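Local structure of glycosaminoglycan xylosylkinase (Hydra vulgaris, 5XOM) at residues Asp65-Val68 / Glu69-Val73; Arg156-Leu160 / Ala161-Leu165; Ser324-Asn327 / Arg328-Ala332; Val375-Cys378 / Phe379-Asn383. The protein probably transfers phosphate from a nucleotide to xylose in the linker of glycosaminoglycan chains, as a secretory-pathway kinase of the Fam20 family. All coordinates share one frame; numbering follows the deposited sequence.

Contact 1 of 4, residues Asp65-Val68 / Glu69-Val73; sequences DSDV and EIYKV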
loop_
_atom_site.group_PDB
_atom_site.type_symbol
_atom_site.label_atom_id
_atom_site.label_comp_id
_atom_site.label_asym_id
_atom_site.label_seq_id
_atom_site.Cartn_x
_atom_site.Cartn_y
_atom_site.Cartn_z
ATOM N N ASP A 65 -5.262 3.436 -0.378
ATOM C CA ASP A 65 -4.674 4.098 -1.535
ATOM C C ASP A 65 -3.884 3.138 -2.417
ATOM O O ASP A 65 -3.712 3.412 -3.610
ATOM C CB ASP A 65 -3.785 5.249 -1.056
ATOM C CG ASP A 65 -3.124 5.998 -2.196
ATOM O OD1 ASP A 65 -3.798 6.245 -3.219
ATOM O OD2 ASP A 65 -1.935 6.354 -2.063
ATOM N N SER A 66 -3.413 2.021 -1.863
ATOM C CA SER A 66 -2.530 1.092 -2.569
ATOM C C SER A 66 -3.246 0.418 -3.735
ATOM O O SER A 66 -4.125 -0.426 -3.532
ATOM C CB SER A 66 -2.008 0.040 -1.596
ATOM O OG SER A 66 -1.412 -1.037 -2.301
ATOM N N ASP A 67 -2.814 0.731 -4.959
ATOM C CA ASP A 67 -3.352 0.053 -6.132
ATOM C C ASP A 67 -2.961 -1.417 -6.156
ATOM O O ASP A 67 -3.712 -2.248 -6.678
ATOM C CB ASP A 67 -2.877 0.742 -7.412
ATOM C CG ASP A 67 -3.562 2.078 -7.645
ATOM O OD1 ASP A 67 -4.552 2.375 -6.937
ATOM O OD2 ASP A 67 -3.113 2.828 -8.539
ATOM N N VAL A 68 -1.793 -1.758 -5.607
ATOM C CA VAL A 68 -1.364 -3.153 -5.588
ATOM C C VAL A 68 -2.337 -3.994 -4.774
ATOM O O VAL A 68 -2.770 -5.070 -5.205
ATOM C CB VAL A 68 0.074 -3.271 -5.054
ATOM C CG1 VAL A 68 0.466 -4.728 -4.928
ATOM C CG2 VAL A 68 1.032 -2.547 -5.982
ATOM N N GLU A 69 -2.706 -3.507 -3.591
ATOM C CA GLU A 69 -3.622 -4.258 -2.736
ATOM C C GLU A 69 -5.017 -4.339 -3.352
ATOM O O GLU A 69 -5.651 -5.400 -3.323
ATOM C CB GLU A 69 -3.674 -3.628 -1.345
ATOM C CG GLU A 69 -2.338 -3.667 -0.605
ATOM C CD GLU A 69 -2.466 -3.337 0.877
ATOM O OE1 GLU A 69 -3.596 -3.373 1.402
ATOM O OE2 GLU A 69 -1.433 -3.056 1.521
ATOM N N ILE A 70 -5.504 -3.235 -3.924
ATOM C CA ILE A 70 -6.859 -3.213 -4.474
ATOM C C ILE A 70 -6.940 -4.034 -5.758
ATOM O O ILE A 70 -7.868 -4.836 -5.934
ATOM C CB ILE A 70 -7.330 -1.762 -4.685
ATOM C CG1 ILE A 70 -7.625 -1.127 -3.328
ATOM C CG2 ILE A 70 -8.584 -1.716 -5.533
ATOM C CD1 ILE A 70 -8.846 -1.740 -2.645
ATOM N N TYR A 71 -5.969 -3.868 -6.669
ATOM C CA TYR A 71 -5.985 -4.672 -7.896
ATOM C C TYR A 71 -5.880 -6.157 -7.592
ATOM O O TYR A 71 -6.446 -6.982 -8.319
ATOM C CB TYR A 71 -4.856 -4.277 -8.852
ATOM C CG TYR A 71 -5.045 -2.953 -9.557
ATOM C CD1 TYR A 71 -5.849 -1.960 -9.012
ATOM C CD2 TYR A 71 -4.445 -2.709 -10.790
ATOM C CE1 TYR A 71 -6.022 -0.750 -9.647
ATOM C CE2 TYR A 71 -4.617 -1.495 -11.441
ATOM C CZ TYR A 71 -5.405 -0.522 -10.859
ATOM O OH TYR A 71 -5.598 0.689 -11.480
ATOM N N LYS A 72 -5.154 -6.522 -6.535
ATOM C CA LYS A 72 -5.082 -7.924 -6.143
ATOM C C LYS A 72 -6.465 -8.465 -5.808
ATOM O O LYS A 72 -6.808 -9.596 -6.177
ATOM C CB LYS A 72 -4.133 -8.069 -4.952
ATOM C CG LYS A 72 -3.871 -9.493 -4.494
ATOM C CD LYS A 72 -2.780 -9.482 -3.434
ATOM C CE LYS A 72 -2.506 -10.862 -2.907
ATOM N NZ LYS A 72 -1.657 -11.626 -3.858
ATOM N N VAL A 73 -7.271 -7.671 -5.098
ATOM C CA VAL A 73 -8.622 -8.096 -4.748
ATOM C C VAL A 73 -9.521 -8.095 -5.982
ATOM O O VAL A 73 -10.266 -9.053 -6.221
ATOM C CB VAL A 73 -9.176 -7.202 -3.623
ATOM C CG1 VAL A 73 -10.644 -7.522 -3.352
ATOM C CG2 VAL A 73 -8.347 -7.380 -2.354
#

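Contact 2 of 4, residues Arg156-Leu160 / Ala161-Leu165; sequences RYINL and AAEVL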
loop_
_atom_site.group_PDB
_atom_site.type_symbol
_atom_site.label_atom_id
_atom_site.label_comp_id
_atom_site.label_asym_id
_atom_site.label_seq_id
_atom_site.Cartn_x
_atom_site.Cartn_y
_atom_site.Cartn_z
ATOM N N ARG A 156 -17.922 -8.063 -14.852
ATOM C CA ARG A 156 -17.596 -9.415 -15.269
ATOM C C ARG A 156 -18.651 -9.955 -16.219
ATOM O O ARG A 156 -19.840 -9.679 -16.050
ATOM C CB ARG A 156 -17.490 -10.324 -14.050
ATOM C CG ARG A 156 -17.145 -11.742 -14.387
ATOM C CD ARG A 156 -16.686 -12.455 -13.127
ATOM N NE ARG A 156 -16.733 -13.902 -13.261
ATOM C CZ ARG A 156 -16.315 -14.742 -12.325
ATOM N NH1 ARG A 156 -15.803 -14.310 -11.167
ATOM N NH2 ARG A 156 -16.386 -16.055 -12.532
ATOM N N TYR A 157 -18.206 -10.740 -17.201
ATOM C CA TYR A 157 -19.097 -11.466 -18.100
ATOM C C TYR A 157 -19.300 -12.874 -17.556
ATOM O O TYR A 157 -18.347 -13.653 -17.473
ATOM C CB TYR A 157 -18.528 -11.521 -19.516
ATOM C CG TYR A 157 -18.348 -10.167 -20.172
ATOM C CD1 TYR A 157 -19.434 -9.482 -20.705
ATOM C CD2 TYR A 157 -17.088 -9.589 -20.284
ATOM C CE1 TYR A 157 -19.278 -8.248 -21.316
ATOM C CE2 TYR A 157 -16.919 -8.354 -20.899
ATOM C CZ TYR A 157 -18.018 -7.691 -21.411
ATOM O OH TYR A 157 -17.854 -6.470 -22.021
ATOM N N ILE A 158 -20.533 -13.187 -17.168
ATOM C CA ILE A 158 -20.877 -14.450 -16.522
ATOM C C ILE A 158 -21.517 -15.374 -17.546
ATOM O O ILE A 158 -22.520 -15.011 -18.171
ATOM C CB ILE A 158 -21.838 -14.233 -15.342
ATOM C CG1 ILE A 158 -21.245 -13.261 -14.312
ATOM C CG2 ILE A 158 -22.171 -15.567 -14.704
ATOM C CD1 ILE A 158 -20.099 -13.835 -13.507
ATOM N N ASN A 159 -20.960 -16.573 -17.711
ATOM C CA ASN A 159 -21.633 -17.612 -18.490
ATOM C C ASN A 159 -22.679 -18.261 -17.590
ATOM O O ASN A 159 -22.351 -19.094 -16.743
ATOM C CB ASN A 159 -20.637 -18.647 -19.001
ATOM C CG ASN A 159 -21.303 -19.731 -19.840
ATOM O OD1 ASN A 159 -22.395 -20.208 -19.529
ATOM N ND2 ASN A 159 -20.636 -20.131 -20.906
ATOM N N LEU A 160 -23.949 -17.895 -17.776
ATOM C CA LEU A 160 -24.987 -18.396 -16.881
ATOM C C LEU A 160 -25.114 -19.912 -16.968
ATOM O O LEU A 160 -25.326 -20.580 -15.951
ATOM C CB LEU A 160 -26.332 -17.741 -17.194
ATOM C CG LEU A 160 -26.482 -16.240 -16.949
ATOM C CD1 LEU A 160 -27.838 -15.781 -17.460
ATOM C CD2 LEU A 160 -26.311 -15.916 -15.463
ATOM N N ALA A 161 -24.964 -20.475 -18.171
ATOM C CA ALA A 161 -25.142 -21.913 -18.340
ATOM C C ALA A 161 -24.032 -22.700 -17.655
ATOM O O ALA A 161 -24.303 -23.697 -16.978
ATOM C CB ALA A 161 -25.211 -22.264 -19.828
ATOM N N ALA A 162 -22.779 -22.265 -17.798
ATOM C CA ALA A 162 -21.656 -23.017 -17.251
ATOM C C ALA A 162 -21.339 -22.679 -15.798
ATOM O O ALA A 162 -20.899 -23.561 -15.053
ATOM C CB ALA A 162 -20.401 -22.785 -18.100
ATOM N N GLU A 163 -21.560 -21.439 -15.362
ATOM C CA GLU A 163 -21.102 -21.001 -14.048
ATOM C C GLU A 163 -22.196 -20.876 -13.001
ATOM O O GLU A 163 -21.916 -21.087 -11.820
ATOM C CB GLU A 163 -20.400 -19.642 -14.150
ATOM C CG GLU A 163 -19.217 -19.586 -15.088
ATOM C CD GLU A 163 -18.551 -18.220 -15.068
ATOM O OE1 GLU A 163 -17.769 -17.950 -14.131
ATOM O OE2 GLU A 163 -18.818 -17.405 -15.978
ATOM N N VAL A 164 -23.419 -20.523 -13.379
ATOM C CA VAL A 164 -24.474 -20.244 -12.410
ATOM C C VAL A 164 -25.442 -21.414 -12.270
ATOM O O VAL A 164 -25.687 -21.891 -11.162
ATOM C CB VAL A 164 -25.213 -18.941 -12.784
ATOM C CG1 VAL A 164 -26.425 -18.747 -11.891
ATOM C CG2 VAL A 164 -24.269 -17.760 -12.658
ATOM N N LEU A 165 -26.006 -21.884 -13.382
ATOM C CA LEU A 165 -27.011 -22.942 -13.303
ATOM C C LEU A 165 -26.555 -24.197 -12.561
ATOM O O LEU A 165 -27.346 -24.713 -11.754
ATOM C CB LEU A 165 -27.503 -23.310 -14.710
ATOM C CG LEU A 165 -28.461 -22.333 -15.386
ATOM C CD1 LEU A 165 -28.933 -22.896 -16.723
ATOM C CD2 LEU A 165 -29.646 -22.037 -14.477
HETATM O O HOH W 1 -17.160 -15.227 -15.631
#

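Contact 3 of 4, residues Ser324-Asn327 / Arg328-Ala332; sequences STYN and RLKIA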
loop_
_atom_site.group_PDB
_atom_site.type_symbol
_atom_site.label_atom_id
_atom_site.label_comp_id
_atom_site.label_asym_id
_atom_site.label_seq_id
_atom_site.Cartn_x
_atom_site.Cartn_y
_atom_site.Cartn_z
ATOM N N SER A 324 -10.679 17.897 5.369
ATOM C CA SER A 324 -9.999 17.028 4.409
ATOM C C SER A 324 -10.787 16.906 3.107
ATOM O O SER A 324 -10.198 16.840 2.021
ATOM C CB SER A 324 -9.745 15.641 5.009
ATOM O OG SER A 324 -10.932 15.057 5.514
ATOM N N THR A 325 -12.118 16.851 3.199
ATOM C CA THR A 325 -12.946 16.796 1.997
ATOM C C THR A 325 -12.759 18.050 1.149
ATOM O O THR A 325 -12.583 17.972 -0.071
ATOM C CB THR A 325 -14.417 16.621 2.380
ATOM O OG1 THR A 325 -14.570 15.426 3.156
ATOM C CG2 THR A 325 -15.283 16.499 1.126
ATOM N N TYR A 326 -12.795 19.222 1.790
ATOM C CA TYR A 326 -12.591 20.480 1.077
ATOM C C TYR A 326 -11.236 20.513 0.381
ATOM O O TYR A 326 -11.133 20.921 -0.782
ATOM C CB TYR A 326 -12.720 21.643 2.057
ATOM C CG TYR A 326 -12.434 23.009 1.476
ATOM C CD1 TYR A 326 -13.232 23.544 0.471
ATOM C CD2 TYR A 326 -11.369 23.769 1.944
ATOM C CE1 TYR A 326 -12.971 24.801 -0.054
ATOM C CE2 TYR A 326 -11.101 25.023 1.427
ATOM C CZ TYR A 326 -11.905 25.535 0.431
ATOM O OH TYR A 326 -11.634 26.783 -0.085
ATOM N N ASN A 327 -10.184 20.080 1.078
ATOM C CA ASN A 327 -8.851 20.084 0.485
ATOM C C ASN A 327 -8.785 19.190 -0.747
ATOM O O ASN A 327 -8.186 19.567 -1.761
ATOM C CB ASN A 327 -7.818 19.652 1.525
ATOM C CG ASN A 327 -7.678 20.657 2.650
ATOM O OD1 ASN A 327 -7.898 21.856 2.457
ATOM N ND2 ASN A 327 -7.311 20.175 3.834
ATOM N N ARG A 328 -9.393 18.003 -0.683
ATOM C CA ARG A 328 -9.350 17.106 -1.837
ATOM C C ARG A 328 -10.195 17.646 -2.986
ATOM O O ARG A 328 -9.811 17.525 -4.156
ATOM C CB ARG A 328 -9.806 15.702 -1.433
ATOM C CG ARG A 328 -8.954 15.073 -0.323
ATOM C CD ARG A 328 -9.166 13.556 -0.199
ATOM N NE ARG A 328 -10.550 13.206 0.118
ATOM C CZ ARG A 328 -11.037 13.098 1.350
ATOM N NH1 ARG A 328 -10.257 13.312 2.404
ATOM N NH2 ARG A 328 -12.312 12.776 1.533
ATOM N N LEU A 329 -11.339 18.267 -2.673
ATOM C CA LEU A 329 -12.171 18.868 -3.712
ATOM C C LEU A 329 -11.445 20.003 -4.418
ATOM O O LEU A 329 -11.647 20.219 -5.618
ATOM C CB LEU A 329 -13.485 19.385 -3.126
ATOM C CG LEU A 329 -14.519 18.359 -2.656
ATOM C CD1 LEU A 329 -15.784 19.067 -2.211
ATOM C CD2 LEU A 329 -14.829 17.344 -3.735
ATOM N N LYS A 330 -10.601 20.741 -3.697
ATOM C CA LYS A 330 -9.922 21.864 -4.323
ATOM C C LYS A 330 -8.751 21.397 -5.173
ATOM O O LYS A 330 -8.477 21.992 -6.220
ATOM C CB LYS A 330 -9.431 22.836 -3.251
ATOM C CG LYS A 330 -10.553 23.544 -2.520
ATOM C CD LYS A 330 -10.290 25.033 -2.399
ATOM C CE LYS A 330 -8.821 25.335 -2.114
ATOM N NZ LYS A 330 -8.401 24.965 -0.730
ATOM N N ILE A 331 -8.087 20.315 -4.766
ATOM C CA ILE A 331 -7.081 19.677 -5.610
ATOM C C ILE A 331 -7.715 19.131 -6.884
ATOM O O ILE A 331 -7.120 19.190 -7.966
ATOM C CB ILE A 331 -6.355 18.573 -4.818
ATOM C CG1 ILE A 331 -5.460 19.197 -3.739
ATOM C CG2 ILE A 331 -5.562 17.662 -5.748
ATOM C CD1 ILE A 331 -4.815 18.179 -2.820
ATOM N N ALA A 332 -8.942 18.611 -6.782
ATOM C CA ALA A 332 -9.591 18.013 -7.945
ATOM C C ALA A 332 -9.952 19.067 -8.986
ATOM O O ALA A 332 -9.835 18.819 -10.191
ATOM C CB ALA A 332 -10.835 17.235 -7.512
HETATM O O HOH W 2 -10.222 11.768 4.938
#

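Contact 4 of 4, residues Val375-Cys378 / Phe379-Asn383; sequences VEKC and FKEKN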
loop_
_atom_site.group_PDB
_atom_site.type_symbol
_atom_site.label_atom_id
_atom_site.label_comp_id
_atom_site.label_asym_id
_atom_site.label_seq_id
_atom_site.Cartn_x
_atom_site.Cartn_y
_atom_site.Cartn_z
ATOM N N VAL A 375 -20.367 25.429 -1.995
ATOM C CA VAL A 375 -19.468 25.645 -0.869
ATOM C C VAL A 375 -19.099 27.119 -0.762
ATOM O O VAL A 375 -19.119 27.701 0.329
ATOM C CB VAL A 375 -18.221 24.749 -1.004
ATOM C CG1 VAL A 375 -17.135 25.187 -0.026
ATOM C CG2 VAL A 375 -18.582 23.288 -0.790
ATOM N N GLU A 376 -18.784 27.754 -1.896
ATOM C CA GLU A 376 -18.446 29.172 -1.878
ATOM C C GLU A 376 -19.629 30.014 -1.409
ATOM O O GLU A 376 -19.446 31.040 -0.742
ATOM C CB GLU A 376 -17.957 29.620 -3.255
ATOM C CG GLU A 376 -16.462 29.367 -3.451
ATOM C CD GLU A 376 -16.033 29.389 -4.908
ATOM O OE1 GLU A 376 -16.843 29.801 -5.766
ATOM O OE2 GLU A 376 -14.889 28.972 -5.197
ATOM N N LYS A 377 -20.854 29.608 -1.760
ATOM C CA LYS A 377 -22.027 30.294 -1.226
ATOM C C LYS A 377 -22.121 30.142 0.286
ATOM O O LYS A 377 -22.522 31.080 0.988
ATOM C CB LYS A 377 -23.303 29.765 -1.877
ATOM C CG LYS A 377 -24.557 30.428 -1.331
ATOM C CD LYS A 377 -25.822 29.967 -2.036
ATOM C CE LYS A 377 -26.980 30.901 -1.717
ATOM N NZ LYS A 377 -28.079 30.800 -2.714
ATOM N N CYS A 378 -21.765 28.964 0.812
ATOM C CA CYS A 378 -21.729 28.791 2.262
ATOM C C CYS A 378 -20.705 29.717 2.900
ATOM O O CYS A 378 -20.962 30.298 3.961
ATOM C CB CYS A 378 -21.428 27.332 2.621
ATOM S SG CYS A 378 -22.858 26.218 2.579
ATOM N N PHE A 379 -19.547 29.887 2.258
ATOM C CA PHE A 379 -18.541 30.799 2.788
ATOM C C PHE A 379 -19.057 32.229 2.830
ATOM O O PHE A 379 -18.843 32.943 3.814
ATOM C CB PHE A 379 -17.262 30.725 1.951
ATOM C CG PHE A 379 -16.507 29.433 2.111
ATOM C CD1 PHE A 379 -15.363 29.194 1.375
ATOM C CD2 PHE A 379 -16.933 28.469 2.994
ATOM C CE1 PHE A 379 -14.670 27.998 1.526
ATOM C CE2 PHE A 379 -16.238 27.283 3.133
ATOM C CZ PHE A 379 -15.113 27.053 2.403
ATOM N N LYS A 380 -19.753 32.662 1.777
ATOM C CA LYS A 380 -20.206 34.047 1.730
ATOM C C LYS A 380 -21.183 34.358 2.855
ATOM O O LYS A 380 -21.186 35.474 3.391
ATOM C CB LYS A 380 -20.844 34.343 0.369
ATOM C CG LYS A 380 -21.863 35.476 0.382
ATOM C CD LYS A 380 -21.814 36.316 -0.887
ATOM C CE LYS A 380 -20.484 37.060 -1.009
ATOM N NZ LYS A 380 -20.512 38.103 -2.079
ATOM N N GLU A 381 -21.993 33.383 3.252
ATOM C CA GLU A 381 -23.107 33.631 4.152
ATOM C C GLU A 381 -22.855 33.148 5.575
ATOM O O GLU A 381 -23.685 33.403 6.454
ATOM C CB GLU A 381 -24.370 32.988 3.582
ATOM C CG GLU A 381 -24.686 33.511 2.188
ATOM C CD GLU A 381 -25.808 32.762 1.503
ATOM O OE1 GLU A 381 -26.325 31.786 2.088
ATOM O OE2 GLU A 381 -26.172 33.153 0.373
ATOM N N LYS A 382 -21.725 32.482 5.832
ATOM C CA LYS A 382 -21.364 32.102 7.192
ATOM C C LYS A 382 -19.887 32.303 7.511
ATOM O O LYS A 382 -19.499 32.089 8.663
ATOM C CB LYS A 382 -21.748 30.631 7.444
ATOM C CG LYS A 382 -23.247 30.407 7.631
ATOM C CD LYS A 382 -23.592 29.073 8.300
ATOM C CE LYS A 382 -22.363 28.335 8.828
ATOM N NZ LYS A 382 -22.723 27.170 9.694
ATOM N N ASN A 383 -19.068 32.728 6.539
ATOM C CA ASN A 383 -17.616 32.887 6.640
ATOM C C ASN A 383 -16.915 31.534 6.618
ATOM O O ASN A 383 -17.386 30.566 7.228
ATOM C CB ASN A 383 -17.211 33.696 7.879
ATOM C CG ASN A 383 -17.843 35.076 7.903
ATOM O OD1 ASN A 383 -17.969 35.736 6.868
ATOM N ND2 ASN A 383 -18.237 35.521 9.086
#

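Contact 1 of 4, residues Asp65-Val68 / Glu69-Val73
Ser66 and Glu69 meet at an N-cap, the start of helix 67-79. The amide N of Glu69 donates to Ser66 OG at 3.1 Å, and the bond is nearly straight at 167°. A chi1 of 167° puts OG opposite the backbone N and beside the carbonyl carbon, where it meets the amide of Glu69. The CG of Glu69 also lies against this oxygen, 3.3 Å from Ser66 OG. The same hydroxyl is shared with the second subunit: Ser66 OG bonds Glu69 OE2 of that subunit, and the Glu69 carboxylate here reaches its Ser66 in return. The cap is therefore part of the dimer interface. With alanine in place of Ser66, Glu69 N is likely to lose its cap, and the carboxylate of Glu69 in the second subunit its partner. Backbone bonds continue the turn, from Ile70 N to Ser66 O and from Lys72 N to Val68 O. The end of the Ile70 side chain leads off from the turn and packs on Met56 and Phe139 of helices 49-56 and 132-144. On another side of the turn, Tyr71 N donates to Asp67 O at 2.8 Å. Asp67 CB lies over one face of the Tyr71 ring, toward its rim, 4.1 Å from Tyr71 CE1.

Contact 2 of 4, residues Arg156-Leu160 / Ala161-Leu165
The backbone runs out of strand 153-159 into a short, irregular helical turn, where Leu160 O accepts from both Val164 N and Leu165 N; the second bond, from Leu165 N to Leu160 O at 3.0 Å, is of the wider pi type. Asn159 is the N-cap. Its OD1 takes the amide N of Ala162 at 2.7 Å, with the donor standing well above the plane of the side-chain carbonyl. Glu163 folds back from the turn to the strand and uses both carboxylate oxygens. Glu163 OE2 accepts from Asn159 N at 2.9 Å, on its anti side. Glu163 OE1 forms a salt bridge with Arg156 NH2 at 2.8 Å. The two flat groups are nearly coplanar, 24° apart, and OE1 sits at the guanidinium edge. Arg156 reaches it with an extended chain, CG to NE. A water ties the group together: it accepts from Arg156 NE and donates to Tyr157 O and to Glu163 OE2. This network fixes the rotation of the carboxylate. Val164 CG2 touches both Ile158 CG2 (3.7 Å) and Leu160 CD2 (3.9 Å); its side chain crosses Ile158 and runs beside Leu160. Arg156 NH1 also donates to Met77 O and Ala80 O, at the end of helix 67-79. The strand is at one margin of the antiparallel sheet and pairs with strand 205-212, while Ile158 and Val164 pack on Phe98 of strand 96-100.

Contact 3 of 4, residues Ser324-Asn327 / Arg328-Ala332
Tyr326 and Lys330, one turn apart on helix 323-334, lie across each other, the lysine chain over one face of the phenol ring. The CG of Lys330 makes a CH-pi contact, 3.9 Å from the Tyr326 ring centroid and 20° off the normal. The chain then bends repeatedly and follows the ring outward, so that Lys330 CD comes within 3.2 Å of Tyr326 OH and Lys330 NZ within 3.5 Å of Tyr326 CE2. Tyr326 has CG anti to the backbone N (chi1 176°), which stands the ring out from the helix, where the lysine chain comes back over its face. Arg328 also leads back toward the start of the helix, on another side. A bend at chi3 (-60°) folds its guanidinium over the preceding turn, with Ser324 O and the Thr325 backbone facing the flat group. Arg328 NH1 comes within 3.5 Å of Ser324 CB. A water accepts from Arg328 NH1 at 3.0 Å and is weakly bonded to Ser324 OG. Thr325 OG1 is hydrogen-bonded to Asp265 OD1. Leu329 packs on Val371 of helix 358-382. The regular backbone bonds include Leu329 N to Thr325 O at 2.9 Å. Chemically, the contact puts lysine methylenes on an aromatic face, while the guanidinium lies over Ser324 O and donates through NE to Leu145 O; these carbonyls probably help to satisfy its charge.

Contact 4 of 4, residues Val375-Cys378 / Phe379-Asn383
The Phe379 ring has Val375 on one face: Val375 CG1 makes a CH-pi contact 4.0 Å from the ring centroid, 25° off the normal, and Val375 O lies over the rim of a face, 3.5 Å from Phe379 CD2. The two side chains run side by side and point the same way. Val375 CG1 is 3.7 Å from Phe379 CZ. Phe379 CG stands beside its backbone N (chi1 -70°), which leans the ring back along the helix onto the valine. Tyr326 meets this ring edge to face. Losing the Phe379 ring to a smaller residue such as alanine is likely to open a gap beside Val375 and take from Tyr326 its aromatic partner. Phe379 N donates to Val375 O at 2.9 Å. On another side, Lys377 and Glu381 cross, Lys377 CE coming 3.2 Å from Glu381 OE2. Lys377 NZ stays 4.3 Å from Glu381 OE2, beyond a salt bridge. Near the helix end the bonds to Cys378 O from Glu381 N and Lys382 N are weak, while Asn383 N still donates to Phe379 O. Asn383 leaves helical geometry with positive phi. The disulfide from Cys378 to Cys319 links helix 358-382 to the segment just after helix 313-318, and Phe379, Cys378 and Lys382 pack on Val387 of helix 384-387.

Overall arrangement
The four contacts follow one another along the chain; none nests in or crosses another, and each is local, closing a turn rather than a long loop. Contact 1 starts helix 67-79 at the subunit interface. Contact 2 turns a marginal strand of the antiparallel sheet into a short helix, and its Arg156 reaches the end of helix 67-79, although the nearest atoms of contacts 1 and 2 are about 9 Å apart. Contacts 3 and 4 belong to the C-terminal Fam20 kinase region. They touch where helix 323-334 meets helix 358-382, with centres about 16 Å apart. Contacts 2 and 4, with centres about 52 Å apart, lie on opposite sides of the chain's centre.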